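Local coordinates for protein ofchtiv-allosamidin (Ostrinia furnacalis, PDB 6JMB) that probably hydrolyses chitin as a group IV insect chitinase of glycosyl hydrolase family 18, and binds the inhibitor allosamidin in its active-site pocket, at residues Thr192-His196 and Tyr224-Val230. Sequence-based numbering, arbitrary orientation.
Sequences TYDMH and YNVNNAV. With AMI (allosamizoline), chain C.
Met195, Tyr224 and Thr192 bury the most surface where the irregular segment 192-196 meets the loop residues Tyr224-Asn225 and the first turn of helix 226-235. CA atoms of Thr192-Val226 and Met195-Tyr224 lie 5.5 Å apart. Extended Tyr193, left-handed Asp194 (56/29) and helical Met195 turn Thr192 and Met195 toward the helix, Tyr193 away. Met195, long and flexible, takes an mmt rotamer that threads along the helix start: SD lies 3.9 Å from Tyr224 CB, CE 4.2 Å from Ala229 CB. Alanine's small side chain also admits Thr192, whose CG2 sits 3.7 Å from Ala229 CB while OG1 is hydrogen-bonded to Gly246 O. Tyr224, with chi1 m, sets its ring edge against the backbone, CD2 3.5 Å from Met195 O. With His196 ND1 hydrogen-bonded to Asp200, a water bridges NE2 to Tyr224 O, 2.7 Å from each. Asn225 N-caps the helix, OD1 accepting from Asn228 N at 2.9 Å. On the far side, Asp194 OD2 accepts from allosamizoline O6 (2.6 Å). In this TIM barrel, the loop following strand 187-190 thus joins pocket to outer helix 226-235, Thr192 and Val226 both packing on Met245 of strand 243-256.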
# COMPACT_ATOMS: atom_id res chain seq x y z
N THR A 192 -3.49 4.77 2.79
CA THR A 192 -3.81 5.23 4.14
C THR A 192 -2.97 4.51 5.20
O THR A 192 -3.46 3.80 6.07
CB THR A 192 -5.31 5.13 4.39
OG1 THR A 192 -5.84 3.96 3.74
CG2 THR A 192 -6.03 6.37 3.86
N TYR A 193 -1.66 4.73 5.10
CA TYR A 193 -0.67 4.22 6.04
C TYR A 193 0.59 5.05 5.81
O TYR A 193 0.59 6.01 5.04
CB TYR A 193 -0.44 2.71 5.87
CG TYR A 193 -0.48 2.23 4.44
CD1 TYR A 193 0.55 2.52 3.56
CD2 TYR A 193 -1.55 1.48 3.97
CE1 TYR A 193 0.52 2.08 2.25
CE2 TYR A 193 -1.59 1.03 2.66
CZ TYR A 193 -0.55 1.34 1.81
OH TYR A 193 -0.59 0.90 0.51
N ASP A 194 1.68 4.69 6.51
CA ASP A 194 2.87 5.55 6.56
C ASP A 194 2.52 6.95 7.06
O ASP A 194 3.18 7.94 6.70
CB ASP A 194 3.60 5.62 5.21
CG ASP A 194 3.94 4.25 4.68
OD1 ASP A 194 4.36 3.39 5.48
OD2 ASP A 194 3.79 4.04 3.46
N MET A 195 1.49 7.04 7.89
CA MET A 195 1.07 8.33 8.43
C MET A 195 2.15 8.91 9.32
O MET A 195 2.37 10.13 9.33
CB MET A 195 -0.22 8.14 9.21
CG MET A 195 -1.38 7.69 8.36
SD MET A 195 -2.07 9.08 7.45
CE MET A 195 -3.25 8.25 6.39
N HIS A 196 2.82 8.03 10.07
CA HIS A 196 3.95 8.37 10.91
C HIS A 196 4.95 7.22 10.82
O HIS A 196 4.60 6.09 10.47
CB HIS A 196 3.51 8.59 12.35
CG HIS A 196 2.52 9.70 12.48
ND1 HIS A 196 2.89 11.02 12.34
CD2 HIS A 196 1.18 9.70 12.66
CE1 HIS A 196 1.82 11.79 12.46
NE2 HIS A 196 0.77 11.01 12.66
N TYR A 224 -2.57 13.60 10.47
CA TYR A 224 -2.36 12.51 9.51
C TYR A 224 -3.04 11.26 10.05
O TYR A 224 -2.46 10.52 10.85
CB TYR A 224 -0.88 12.27 9.29
CG TYR A 224 -0.08 13.42 8.71
CD1 TYR A 224 -0.71 14.52 8.13
CD2 TYR A 224 1.31 13.40 8.75
CE1 TYR A 224 0.04 15.57 7.60
CE2 TYR A 224 2.06 14.43 8.23
CZ TYR A 224 1.42 15.51 7.66
OH TYR A 224 2.17 16.55 7.14
N ASN A 225 -4.27 11.01 9.62
CA ASN A 225 -4.96 9.79 10.00
C ASN A 225 -5.87 9.32 8.87
O ASN A 225 -6.12 10.05 7.90
CB ASN A 225 -5.65 9.90 11.38
CG ASN A 225 -6.67 11.03 11.44
OD1 ASN A 225 -7.57 11.13 10.61
ND2 ASN A 225 -6.54 11.89 12.46
N VAL A 226 -6.34 8.08 8.99
CA VAL A 226 -7.09 7.44 7.92
C VAL A 226 -8.39 8.18 7.65
O VAL A 226 -8.77 8.42 6.50
CB VAL A 226 -7.34 5.96 8.26
CG1 VAL A 226 -8.24 5.31 7.21
CG2 VAL A 226 -6.02 5.21 8.38
N ASN A 227 -9.11 8.55 8.72
CA ASN A 227 -10.39 9.24 8.54
C ASN A 227 -10.21 10.56 7.79
O ASN A 227 -10.97 10.87 6.87
CB ASN A 227 -11.05 9.46 9.90
CG ASN A 227 -12.30 10.30 9.82
OD1 ASN A 227 -13.28 9.94 9.17
ND2 ASN A 227 -12.28 11.44 10.51
N ASN A 228 -9.19 11.35 8.17
CA ASN A 228 -8.99 12.62 7.48
C ASN A 228 -8.67 12.40 6.01
O ASN A 228 -9.17 13.13 5.14
CB ASN A 228 -7.88 13.42 8.16
CG ASN A 228 -8.34 14.10 9.43
OD1 ASN A 228 -9.53 14.32 9.64
ND2 ASN A 228 -7.39 14.45 10.28
N ALA A 229 -7.88 11.37 5.70
CA ALA A 229 -7.50 11.11 4.31
C ALA A 229 -8.70 10.65 3.49
O ALA A 229 -8.93 11.14 2.38
CB ALA A 229 -6.39 10.07 4.26
N VAL A 230 -9.47 9.70 4.02
CA VAL A 230 -10.64 9.21 3.29
C VAL A 230 -11.63 10.33 3.06
O VAL A 230 -12.15 10.51 1.95
CB VAL A 230 -11.28 8.02 4.04
CG1 VAL A 230 -12.66 7.71 3.45
CG2 VAL A 230 -10.37 6.79 3.95
C1 AMI C . 3.77 1.70 -0.59
C2 AMI C . 4.56 1.90 -1.95
C3 AMI C . 5.65 0.94 -1.87
C4 AMI C . 5.98 0.84 -0.33
C5 AMI C . 4.64 0.71 0.23
C6 AMI C . 4.58 1.02 1.78
C7 AMI C . 2.53 1.12 -2.33
C8 AMI C . 1.34 0.78 -4.56
C9 AMI C . 0.15 0.18 -2.36
N2 AMI C . 3.70 1.64 -2.90
N7 AMI C . 1.34 0.70 -3.09
O3 AMI C . 6.75 1.36 -2.67
O4 AMI C . 6.72 -0.31 0.06
O6 AMI C . 5.15 2.29 2.01
O7 AMI C . 2.54 1.05 -0.97
O HOH W 1 -1.70 11.93 13.07